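Side-chain contacts in carbon monoxide dehydrogenase (Thermococcus sp. AM4, PDB 6T7J), which catalyses the oxidation of carbon monoxide to carbon dioxide, with electrons passed through iron-sulfur clusters, and is seen here with a nickel-free, broken active-site cluster: residues A250-G255 and A485-G490; K276-A281 and M312-P317; L475-G480 and S526-A531. All coordinates share one frame; numbering follows the deposited sequence.

Interactions 3 and 1 lie near the broken iron-sulfur cluster, and interaction 2 is tied in through its contacts with both. Thr479 of interaction 3 has its side chain about 7 Å from the cluster, and Met488 of interaction 1 about 11 Å; Cys481, a residue of the cluster pocket, lies near the start of the helix that carries Met488. Interactions 1 and 2, with centres 17 Å apart, touch directly: Ala250 CB rests 3.5 Å from Gly315 O, and Glu251 O lies 3.7 Å from Pro317 CB. Interactions 2 and 3 have centres 22 Å apart yet meet through two arginines. Arg313 NH2 and Arg527 NH2 come within 3.5 Å, and each arginine forms a salt bridge to a different carboxylate oxygen of Asp239.

Interaction 1: A250-G255 and A485-G490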
ATOM      1  N   ALA A 250     -21.796 -29.335  13.284  1.00 57.94           N
ATOM      2  CA  ALA A 250     -20.630 -29.317  14.160  1.00 52.78           C
ATOM      3  C   ALA A 250     -20.964 -28.485  15.394  1.00 58.69           C
ATOM      4  O   ALA A 250     -22.105 -28.049  15.582  1.00 60.41           O
ATOM      5  CB  ALA A 250     -19.397 -28.788  13.422  1.00 53.46           C
ATOM      6  N   GLU A 251     -19.961 -28.267  16.239  1.00 60.13           N
ATOM      7  CA  GLU A 251     -20.125 -27.579  17.508  1.00 55.87           C
ATOM      8  C   GLU A 251     -19.410 -26.234  17.487  1.00 58.69           C
ATOM      9  O   GLU A 251     -18.467 -26.011  16.723  1.00 54.90           O
ATOM     10  CB  GLU A 251     -19.598 -28.436  18.663  1.00 53.29           C
ATOM     11  CG  GLU A 251     -20.210 -29.822  18.725  1.00 60.53           C
ATOM     12  CD  GLU A 251     -21.318 -29.919  19.755  1.00 71.39           C
ATOM     13  OE1 GLU A 251     -22.209 -29.042  19.759  1.00 63.69           O
ATOM     14  OE2 GLU A 251     -21.295 -30.871  20.565  1.00 68.79           O
ATOM     15  N   ALA A 252     -19.875 -25.338  18.355  1.00 58.15           N
ATOM     16  CA  ALA A 252     -19.405 -23.965  18.407  1.00 55.30           C
ATOM     17  C   ALA A 252     -19.291 -23.521  19.856  1.00 53.87           C
ATOM     18  O   ALA A 252     -19.917 -24.092  20.757  1.00 54.56           O
ATOM     19  CB  ALA A 252     -20.338 -23.016  17.639  1.00 48.36           C
ATOM     20  N   ASN A 253     -18.482 -22.471  20.045  1.00 51.06           N
ATOM     21  CA  ASN A 253     -18.122 -21.842  21.315  1.00 54.49           C
ATOM     22  C   ASN A 253     -17.044 -22.636  22.044  1.00 55.36           C
ATOM     23  O   ASN A 253     -16.696 -23.749  21.638  1.00 55.88           O
ATOM     24  CB  ASN A 253     -19.338 -21.638  22.222  1.00 51.67           C
ATOM     25  CG  ASN A 253     -19.181 -20.440  23.136  1.00 55.08           C
ATOM     26  OD1 ASN A 253     -18.072 -19.940  23.332  1.00 50.51           O
ATOM     27  ND2 ASN A 253     -20.289 -19.970  23.701  1.00 52.84           N
ATOM     28  N   LEU A 254     -16.507 -22.059  23.119  1.00 52.31           N
ATOM     29  CA  LEU A 254     -15.318 -22.583  23.779  1.00 57.66           C
ATOM     30  C   LEU A 254     -15.562 -23.884  24.533  1.00 61.54           C
ATOM     31  O   LEU A 254     -14.601 -24.452  25.064  1.00 63.71           O
ATOM     32  CB  LEU A 254     -14.750 -21.527  24.727  1.00 57.35           C
ATOM     33  CG  LEU A 254     -14.005 -20.398  24.011  1.00 54.80           C
ATOM     34  CD1 LEU A 254     -13.631 -19.293  24.976  1.00 53.76           C
ATOM     35  CD2 LEU A 254     -12.769 -20.938  23.306  1.00 56.12           C
ATOM     36  N   GLY A 255     -16.801 -24.372  24.594  1.00 64.23           N
ATOM     37  CA  GLY A 255     -17.054 -25.674  25.189  1.00 65.26           C
ATOM     38  C   GLY A 255     -16.523 -26.842  24.386  1.00 61.05           C
ATOM     39  O   GLY A 255     -16.600 -27.982  24.856  1.00 60.17           O
ATOM     40  N   ALA A 485     -20.301 -16.089  15.476  1.00 48.52           N
ATOM     41  CA  ALA A 485     -21.215 -15.589  16.501  1.00 52.37           C
ATOM     42  C   ALA A 485     -22.591 -16.235  16.377  1.00 50.65           C
ATOM     43  O   ALA A 485     -23.183 -16.668  17.374  1.00 48.47           O
ATOM     44  CB  ALA A 485     -21.326 -14.068  16.401  1.00 50.49           C
ATOM     45  N   ALA A 486     -23.117 -16.300  15.152  1.00 50.80           N
ATOM     46  CA  ALA A 486     -24.421 -16.911  14.928  1.00 52.51           C
ATOM     47  C   ALA A 486     -24.404 -18.387  15.296  1.00 51.25           C
ATOM     48  O   ALA A 486     -25.383 -18.910  15.842  1.00 54.72           O
ATOM     49  CB  ALA A 486     -24.844 -16.724  13.471  1.00 46.65           C
ATOM     50  N   ALA A 487     -23.296 -19.075  15.013  1.00 51.86           N
ATOM     51  CA  ALA A 487     -23.192 -20.486  15.356  1.00 52.67           C
ATOM     52  C   ALA A 487     -23.132 -20.683  16.864  1.00 51.38           C
ATOM     53  O   ALA A 487     -23.751 -21.609  17.399  1.00 55.41           O
ATOM     54  CB  ALA A 487     -21.963 -21.098  14.681  1.00 49.69           C
ATOM     55  N   MET A 488     -22.396 -19.821  17.568  1.00 53.26           N
ATOM     56  CA  MET A 488     -22.298 -19.958  19.017  1.00 55.03           C
ATOM     57  C   MET A 488     -23.605 -19.592  19.709  1.00 56.70           C
ATOM     58  O   MET A 488     -23.900 -20.117  20.790  1.00 52.47           O
ATOM     59  CB  MET A 488     -21.157 -19.097  19.553  1.00 52.23           C
ATOM     60  CG  MET A 488     -19.781 -19.539  19.093  1.00 54.29           C
ATOM     61  SD  MET A 488     -18.477 -18.486  19.748  1.00 52.23           S
ATOM     62  CE  MET A 488     -18.977 -16.895  19.092  1.00 46.74           C
ATOM     63  N   GLU A 489     -24.398 -18.697  19.114  1.00 51.77           N
ATOM     64  CA  GLU A 489     -25.657 -18.315  19.742  1.00 53.96           C
ATOM     65  C   GLU A 489     -26.715 -19.402  19.592  1.00 58.05           C
ATOM     66  O   GLU A 489     -27.488 -19.656  20.523  1.00 49.91           O
ATOM     67  CB  GLU A 489     -26.167 -17.000  19.155  1.00 55.55           C
ATOM     68  CG  GLU A 489     -27.516 -16.580  19.704  1.00 57.60           C
ATOM     69  CD  GLU A 489     -27.393 -15.714  20.943  1.00 65.66           C
ATOM     70  OE1 GLU A 489     -26.263 -15.283  21.260  1.00 64.78           O
ATOM     71  OE2 GLU A 489     -28.427 -15.460  21.598  1.00 72.10           O
ATOM     72  N   GLY A 490     -26.765 -20.054  18.435  1.00 53.50           N
ATOM     73  CA  GLY A 490     -27.775 -21.061  18.186  1.00 52.17           C
ATOM     74  C   GLY A 490     -28.624 -20.727  16.979  1.00 53.49           C
ATOM     75  O   GLY A 490     -29.607 -21.414  16.690  1.00 59.03           O
TER
HETATM   76  O   HOH W   1     -22.825 -21.234  22.969  1.00 52.16           O
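Met488, near the C-terminal end of helix 480-489, lays its side chain against Ala252 and Asn253, where strand 248-252 of a two-stranded antiparallel ribbon runs out into a loop. The helix follows strand 474-478 of a parallel, Rossmann-like sheet, so the contact ties that layer to the ribbon. The tight part is around Met488 CG, which comes to 3.3 Å from the backbone N of Asn253 and also touches Asn253 CB. The thioether continues past it: an extended chi2 (180°) carries SD over Asn253, to 3.7 Å from Asn253 CA, with the two side chains crossing at about a right angle. Beside this, Ala252 CB points at the helix and packs on two residues in succession, 3.9 Å from Ala487 CB and 3.8 Å from Met488 CG. The small side chain of Ala252 goes with a close approach of the backbones, 5.0 Å between the CA atoms of Ala252 and Met488.

The amide of Asn253 forms the looser side, where water takes part in the packing. With CG anti to the backbone N (chi1 -151°), the amide is turned toward the following residue, and OD1 accepts a short 2.6 Å bond from Leu254 N, which is tilted out of the carbonyl plane. That poorly directed bond, together with those of ND2 to Lys18 O and a water, probably holds the amide in this rotation. The same water closes the gap to the helix: it accepts from Asn253 ND2 at 2.9 Å and donates to Met488 O at 2.7 Å.

Interaction 2: K276-A281 and M312-P317; sequences KIAEIA and MRLGVP
Leu314 has its CG anti to the carbonyl carbon (chi1 -42°), which sends the isobutyl group out from the last part of helix 304-314 toward Ala278. Two residues on, Val316 turns its CG2 the same way with respect to its own backbone, CG1 being the branch anti to N (chi1 176°). Both methyls therefore converge on the CB of Ala278, which faces them from helix 271-281: Leu314 CD1 and Val316 CG2 each lie 4.1 Å from Ala278 CB. Leu314 CD1 is itself 4.2 Å from Val316 CG2, and the three carbons make an almost equilateral triangle. Gly315, between the two, takes a positive phi as the chain leaves the helix, a turn consistent with Leu314 and Val316 facing the same neighbour.

Leu314 uses its second branch on Glu279. That side chain is extended beyond CG and crosses the leucine at about a right angle, bringing OE1 to 4.1 Å from Leu314 CD2. This is plain van der Waals contact at a partly exposed edge, while Ala278 and Val316 are buried. On another side of helix 271-281, Ile277 and Ala281 pack on helix 381-395.

Helix 271-281 thus packs on the C-terminal part of helix 304-314 and the loop after it. The two connections, from strand 261-268 to 297-303 and on to 318-320, are successive beta-alpha-beta crossovers of a parallel, Rossmann-like sheet.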
ATOM      1  N   LYS A 276      -4.323 -29.552   6.578  1.00 53.91           N
ATOM      2  CA  LYS A 276      -3.290 -30.538   6.872  1.00 53.52           C
ATOM      3  C   LYS A 276      -3.159 -30.768   8.372  1.00 52.58           C
ATOM      4  O   LYS A 276      -3.061 -31.916   8.822  1.00 49.06           O
ATOM      5  CB  LYS A 276      -1.955 -30.093   6.279  1.00 53.04           C
ATOM      6  CG  LYS A 276      -1.848 -30.300   4.779  1.00 53.12           C
ATOM      7  CD  LYS A 276      -2.204 -31.724   4.398  1.00 58.33           C
ATOM      8  CE  LYS A 276      -1.877 -31.994   2.945  1.00 55.41           C
ATOM      9  NZ  LYS A 276      -2.216 -33.388   2.539  1.00 59.61           N
ATOM     10  N   ILE A 277      -3.158 -29.690   9.162  1.00 50.04           N
ATOM     11  CA  ILE A 277      -3.026 -29.831  10.611  1.00 50.29           C
ATOM     12  C   ILE A 277      -4.177 -30.659  11.171  1.00 55.67           C
ATOM     13  O   ILE A 277      -3.972 -31.582  11.969  1.00 48.53           O
ATOM     14  CB  ILE A 277      -2.948 -28.450  11.286  1.00 46.53           C
ATOM     15  CG1 ILE A 277      -1.660 -27.726  10.891  1.00 52.30           C
ATOM     16  CG2 ILE A 277      -3.027 -28.594  12.798  1.00 50.30           C
ATOM     17  CD1 ILE A 277      -0.401 -28.403  11.376  1.00 47.23           C
ATOM     18  N   ALA A 278      -5.407 -30.345  10.752  1.00 51.82           N
ATOM     19  CA  ALA A 278      -6.575 -31.049  11.272  1.00 53.75           C
ATOM     20  C   ALA A 278      -6.556 -32.518  10.871  1.00 58.03           C
ATOM     21  O   ALA A 278      -6.791 -33.403  11.704  1.00 56.85           O
ATOM     22  CB  ALA A 278      -7.857 -30.372  10.783  1.00 50.46           C
ATOM     23  N   GLU A 279      -6.269 -32.799   9.595  1.00 56.88           N
ATOM     24  CA  GLU A 279      -6.247 -34.186   9.141  1.00 58.61           C
ATOM     25  C   GLU A 279      -5.156 -34.983   9.846  1.00 56.01           C
ATOM     26  O   GLU A 279      -5.377 -36.133  10.242  1.00 55.33           O
ATOM     27  CB  GLU A 279      -6.062 -34.237   7.625  1.00 57.12           C
ATOM     28  CG  GLU A 279      -7.346 -34.003   6.847  1.00 58.57           C
ATOM     29  CD  GLU A 279      -7.094 -33.597   5.409  1.00 68.83           C
ATOM     30  OE1 GLU A 279      -7.868 -32.773   4.880  1.00 66.18           O
ATOM     31  OE2 GLU A 279      -6.122 -34.102   4.808  1.00 76.24           O
ATOM     32  N   ILE A 280      -3.974 -34.386  10.026  1.00 57.68           N
ATOM     33  CA  ILE A 280      -2.883 -35.089  10.692  1.00 58.04           C
ATOM     34  C   ILE A 280      -3.220 -35.345  12.154  1.00 58.42           C
ATOM     35  O   ILE A 280      -3.016 -36.451  12.666  1.00 61.16           O
ATOM     36  CB  ILE A 280      -1.572 -34.298  10.542  1.00 54.23           C
ATOM     37  CG1 ILE A 280      -1.020 -34.442   9.121  1.00 59.03           C
ATOM     38  CG2 ILE A 280      -0.545 -34.752  11.573  1.00 53.68           C
ATOM     39  CD1 ILE A 280      -0.546 -35.837   8.784  1.00 58.84           C
ATOM     40  N   ALA A 281      -3.759 -34.339  12.847  1.00 59.92           N
ATOM     41  CA  ALA A 281      -3.982 -34.481  14.280  1.00 59.12           C
ATOM     42  C   ALA A 281      -5.163 -35.391  14.591  1.00 63.02           C
ATOM     43  O   ALA A 281      -5.163 -36.063  15.629  1.00 63.11           O
ATOM     44  CB  ALA A 281      -4.180 -33.107  14.914  1.00 59.97           C
ATOM     45  N   MET A 312     -16.345 -25.622   7.620  1.00 54.56           N
ATOM     46  CA  MET A 312     -17.178 -25.823   6.442  1.00 51.47           C
ATOM     47  C   MET A 312     -16.805 -27.096   5.699  1.00 54.34           C
ATOM     48  O   MET A 312     -17.682 -27.749   5.122  1.00 54.96           O
ATOM     49  CB  MET A 312     -17.070 -24.622   5.500  1.00 55.36           C
ATOM     50  CG  MET A 312     -17.524 -23.299   6.098  1.00 50.89           C
ATOM     51  SD  MET A 312     -19.248 -22.916   5.756  1.00 49.57           S
ATOM     52  CE  MET A 312     -19.225 -22.809   3.968  1.00 51.89           C
ATOM     53  N   ARG A 313     -15.526 -27.469   5.694  1.00 57.49           N
ATOM     54  CA  ARG A 313     -15.123 -28.619   4.892  1.00 51.84           C
ATOM     55  C   ARG A 313     -15.074 -29.928   5.671  1.00 50.01           C
ATOM     56  O   ARG A 313     -15.482 -30.965   5.139  1.00 49.17           O
ATOM     57  CB  ARG A 313     -13.764 -28.362   4.240  1.00 50.96           C
ATOM     58  CG  ARG A 313     -13.868 -27.949   2.783  1.00 46.90           C
ATOM     59  CD  ARG A 313     -12.841 -26.890   2.444  1.00 46.29           C
ATOM     60  NE  ARG A 313     -13.378 -25.884   1.533  1.00 56.46           N
ATOM     61  CZ  ARG A 313     -12.822 -24.696   1.325  1.00 47.96           C
ATOM     62  NH1 ARG A 313     -11.707 -24.364   1.960  1.00 56.40           N
ATOM     63  NH2 ARG A 313     -13.376 -23.842   0.478  1.00 48.47           N
ATOM     64  N   LEU A 314     -14.595 -29.919   6.915  1.00 50.80           N
ATOM     65  CA  LEU A 314     -14.370 -31.151   7.657  1.00 48.37           C
ATOM     66  C   LEU A 314     -15.275 -31.319   8.868  1.00 49.94           C
ATOM     67  O   LEU A 314     -15.336 -32.422   9.422  1.00 46.91           O
ATOM     68  CB  LEU A 314     -12.905 -31.228   8.110  1.00 46.37           C
ATOM     69  CG  LEU A 314     -11.888 -30.790   7.055  1.00 49.15           C
ATOM     70  CD1 LEU A 314     -10.541 -30.495   7.689  1.00 53.32           C
ATOM     71  CD2 LEU A 314     -11.758 -31.852   5.975  1.00 49.58           C
ATOM     72  N   GLY A 315     -15.982 -30.273   9.289  1.00 51.64           N
ATOM     73  CA  GLY A 315     -16.761 -30.352  10.506  1.00 45.14           C
ATOM     74  C   GLY A 315     -15.967 -30.102  11.764  1.00 48.19           C
ATOM     75  O   GLY A 315     -16.411 -30.481  12.852  1.00 52.33           O
ATOM     76  N   VAL A 316     -14.795 -29.484  11.647  1.00 53.48           N
ATOM     77  CA  VAL A 316     -13.980 -29.178  12.827  1.00 60.15           C
ATOM     78  C   VAL A 316     -14.737 -28.196  13.713  1.00 58.78           C
ATOM     79  O   VAL A 316     -15.255 -27.180  13.209  1.00 57.38           O
ATOM     80  CB  VAL A 316     -12.617 -28.601  12.405  1.00 53.94           C
ATOM     81  CG1 VAL A 316     -11.807 -28.190  13.625  1.00 45.97           C
ATOM     82  CG2 VAL A 316     -11.851 -29.606  11.556  1.00 46.50           C
ATOM     83  N   PRO A 317     -14.849 -28.443  15.019  1.00 58.66           N
ATOM     84  CA  PRO A 317     -15.553 -27.491  15.885  1.00 52.16           C
ATOM     85  C   PRO A 317     -14.826 -26.156  15.933  1.00 53.39           C
ATOM     86  O   PRO A 317     -13.595 -26.097  15.959  1.00 55.02           O
ATOM     87  CB  PRO A 317     -15.553 -28.187  17.251  1.00 51.03           C
ATOM     88  CG  PRO A 317     -14.399 -29.134  17.196  1.00 50.45           C
ATOM     89  CD  PRO A 317     -14.328 -29.598  15.770  1.00 52.18           C
TER

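Interaction 3: L475-G480 and S526-A531; sequences LVVGTG and SRILIA
Ser526 OG is gripped by Val523 O and by Thr235 OG1, near the start of the helix that presses Ile528 onto Val477 and Thr479. The next residue, Arg527, is also held outside the contact, its NH2 forming a salt bridge with Asp524. The meeting with segment 475-480 is apolar and rests on Ile528, whose CB points at that segment.

Ile528 reaches across with its longer branch. CG1 stands anti to the carbonyl carbon, and an extended chi2 of 172° carries CD1 further along the segment, so that one side chain serves two partners. Ile528 CG1 meets Val477 CG2 at 4.1 Å, the two side chains running antiparallel alongside each other. The valine branch that touches is CG2, which chi1 (-48°) leaves flanked by both the amide nitrogen and the carbonyl, while CG1 is the branch anti to the carbonyl carbon. Farther along, past Gly478, Ile528 CD1 reaches Thr479 CG2, again at 4.1 Å. The threonine thus offers its methyl to the isoleucine, and its OG1 stays 5.5 Å from Ile528 CD1.

Elsewhere Ile528 also touches Phe567 of helix 558-569, so it is wedged between strand and helix. Beyond Gly480 the chain continues into Cys481, part of the cluster pocket. Helix 525-538 lies in the connection from strand 516-518, outermost within the chain, to strand 548-552, which lies beyond strands 474-478 and 444-448. It thus packs on a strand it passes over, as the long central crossover does in a Rossmann-like sheet of strand order 3-2-1-4-5-6.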
ATOM      1  N   LEU A 475     -34.214 -13.862   4.857  1.00 58.45           N
ATOM      2  CA  LEU A 475     -33.192 -14.900   4.867  1.00 53.21           C
ATOM      3  C   LEU A 475     -31.824 -14.283   5.124  1.00 59.74           C
ATOM      4  O   LEU A 475     -31.365 -13.413   4.367  1.00 55.25           O
ATOM      5  CB  LEU A 475     -33.204 -15.667   3.547  1.00 49.03           C
ATOM      6  CG  LEU A 475     -32.121 -16.727   3.342  1.00 49.32           C
ATOM      7  CD1 LEU A 475     -32.172 -17.787   4.437  1.00 47.61           C
ATOM      8  CD2 LEU A 475     -32.260 -17.364   1.969  1.00 46.04           C
ATOM      9  N   VAL A 476     -31.177 -14.738   6.190  1.00 58.59           N
ATOM     10  CA  VAL A 476     -29.885 -14.243   6.637  1.00 55.30           C
ATOM     11  C   VAL A 476     -28.817 -15.225   6.184  1.00 53.34           C
ATOM     12  O   VAL A 476     -28.866 -16.410   6.543  1.00 48.91           O
ATOM     13  CB  VAL A 476     -29.865 -14.069   8.165  1.00 53.48           C
ATOM     14  CG1 VAL A 476     -28.497 -13.692   8.655  1.00 49.56           C
ATOM     15  CG2 VAL A 476     -30.865 -13.020   8.585  1.00 54.61           C
ATOM     16  N   VAL A 477     -27.856 -14.762   5.390  1.00 54.97           N
ATOM     17  CA  VAL A 477     -26.647 -15.519   5.116  1.00 53.49           C
ATOM     18  C   VAL A 477     -25.479 -14.686   5.617  1.00 53.83           C
ATOM     19  O   VAL A 477     -25.624 -13.495   5.895  1.00 49.69           O
ATOM     20  CB  VAL A 477     -26.474 -15.864   3.622  1.00 50.96           C
ATOM     21  CG1 VAL A 477     -27.758 -16.447   3.056  1.00 52.65           C
ATOM     22  CG2 VAL A 477     -26.045 -14.636   2.840  1.00 48.01           C
ATOM     23  N   GLY A 478     -24.320 -15.311   5.756  1.00 52.46           N
ATOM     24  CA  GLY A 478     -23.180 -14.525   6.202  1.00 53.24           C
ATOM     25  C   GLY A 478     -21.914 -15.336   6.345  1.00 50.79           C
ATOM     26  O   GLY A 478     -21.918 -16.571   6.280  1.00 54.37           O
ATOM     27  N   THR A 479     -20.823 -14.604   6.572  1.00 51.60           N
ATOM     28  CA  THR A 479     -19.484 -15.184   6.645  1.00 53.97           C
ATOM     29  C   THR A 479     -18.745 -14.684   7.880  1.00 47.20           C
ATOM     30  O   THR A 479     -19.198 -13.782   8.591  1.00 48.88           O
ATOM     31  CB  THR A 479     -18.640 -14.858   5.403  1.00 50.61           C
ATOM     32  OG1 THR A 479     -18.096 -13.537   5.528  1.00 51.70           O
ATOM     33  CG2 THR A 479     -19.466 -14.952   4.125  1.00 49.31           C
ATOM     34  N   GLY A 480     -17.589 -15.303   8.125  1.00 54.92           N
ATOM     35  CA  GLY A 480     -16.604 -14.807   9.068  1.00 49.65           C
ATOM     36  C   GLY A 480     -17.023 -14.899  10.526  1.00 52.22           C
ATOM     37  O   GLY A 480     -17.729 -15.821  10.964  1.00 51.82           O
ATOM     38  N   SER A 526     -17.108 -13.792  -1.405  1.00 49.56           N
ATOM     39  CA  SER A 526     -17.253 -13.948  -2.849  1.00 47.41           C
ATOM     40  C   SER A 526     -18.455 -14.824  -3.183  1.00 40.79           C
ATOM     41  O   SER A 526     -19.182 -14.552  -4.146  1.00 48.80           O
ATOM     42  CB  SER A 526     -15.971 -14.531  -3.451  1.00 44.82           C
ATOM     43  OG  SER A 526     -15.605 -15.747  -2.821  1.00 47.71           O
ATOM     44  N   ARG A 527     -18.694 -15.865  -2.376  1.00 42.55           N
ATOM     45  CA  ARG A 527     -19.881 -16.700  -2.550  1.00 51.98           C
ATOM     46  C   ARG A 527     -21.144 -15.851  -2.585  1.00 50.43           C
ATOM     47  O   ARG A 527     -21.996 -16.014  -3.468  1.00 49.38           O
ATOM     48  CB  ARG A 527     -19.975 -17.732  -1.425  1.00 43.22           C
ATOM     49  CG  ARG A 527     -18.845 -18.740  -1.378  1.00 44.88           C
ATOM     50  CD  ARG A 527     -19.271 -19.972  -0.594  1.00 51.67           C
ATOM     51  NE  ARG A 527     -18.144 -20.651   0.038  1.00 54.58           N
ATOM     52  CZ  ARG A 527     -17.435 -21.613  -0.541  1.00 50.29           C
ATOM     53  NH1 ARG A 527     -17.734 -22.011  -1.771  1.00 48.63           N
ATOM     54  NH2 ARG A 527     -16.424 -22.174   0.109  1.00 48.59           N
ATOM     55  N   ILE A 528     -21.275 -14.933  -1.624  1.00 45.90           N
ATOM     56  CA  ILE A 528     -22.410 -14.013  -1.606  1.00 45.12           C
ATOM     57  C   ILE A 528     -22.540 -13.320  -2.957  1.00 49.45           C
ATOM     58  O   ILE A 528     -23.615 -13.313  -3.573  1.00 49.13           O
ATOM     59  CB  ILE A 528     -22.258 -13.000  -0.456  1.00 44.48           C
ATOM     60  CG1 ILE A 528     -22.605 -13.661   0.881  1.00 45.59           C
ATOM     61  CG2 ILE A 528     -23.127 -11.779  -0.693  1.00 48.31           C
ATOM     62  CD1 ILE A 528     -22.309 -12.799   2.089  1.00 46.32           C
ATOM     63  N   LEU A 529     -21.427 -12.776  -3.462  1.00 45.33           N
ATOM     64  CA  LEU A 529     -21.460 -12.083  -4.746  1.00 47.74           C
ATOM     65  C   LEU A 529     -21.921 -13.003  -5.868  1.00 50.10           C
ATOM     66  O   LEU A 529     -22.584 -12.550  -6.807  1.00 47.27           O
ATOM     67  CB  LEU A 529     -20.083 -11.503  -5.071  1.00 52.28           C
ATOM     68  CG  LEU A 529     -19.648 -10.292  -4.245  1.00 57.12           C
ATOM     69  CD1 LEU A 529     -18.400  -9.659  -4.845  1.00 55.28           C
ATOM     70  CD2 LEU A 529     -20.774  -9.274  -4.143  1.00 52.06           C
ATOM     71  N   ILE A 530     -21.584 -14.291  -5.790  1.00 49.68           N
ATOM     72  CA  ILE A 530     -22.094 -15.236  -6.775  1.00 48.40           C
ATOM     73  C   ILE A 530     -23.599 -15.399  -6.613  1.00 49.07           C
ATOM     74  O   ILE A 530     -24.359 -15.283  -7.584  1.00 48.55           O
ATOM     75  CB  ILE A 530     -21.360 -16.585  -6.664  1.00 48.19           C
ATOM     76  CG1 ILE A 530     -19.892 -16.418  -7.054  1.00 49.94           C
ATOM     77  CG2 ILE A 530     -22.016 -17.623  -7.563  1.00 50.62           C
ATOM     78  CD1 ILE A 530     -19.697 -15.913  -8.471  1.00 46.94           C
ATOM     79  N   ALA A 531     -24.054 -15.623  -5.375  1.00 49.26           N
ATOM     80  CA  ALA A 531     -25.470 -15.868  -5.121  1.00 48.03           C
ATOM     81  C   ALA A 531     -26.328 -14.745  -5.689  1.00 53.39           C
ATOM     82  O   ALA A 531     -27.164 -14.966  -6.576  1.00 52.08           O
ATOM     83  CB  ALA A 531     -25.711 -16.033  -3.620  1.00 45.67           C
TER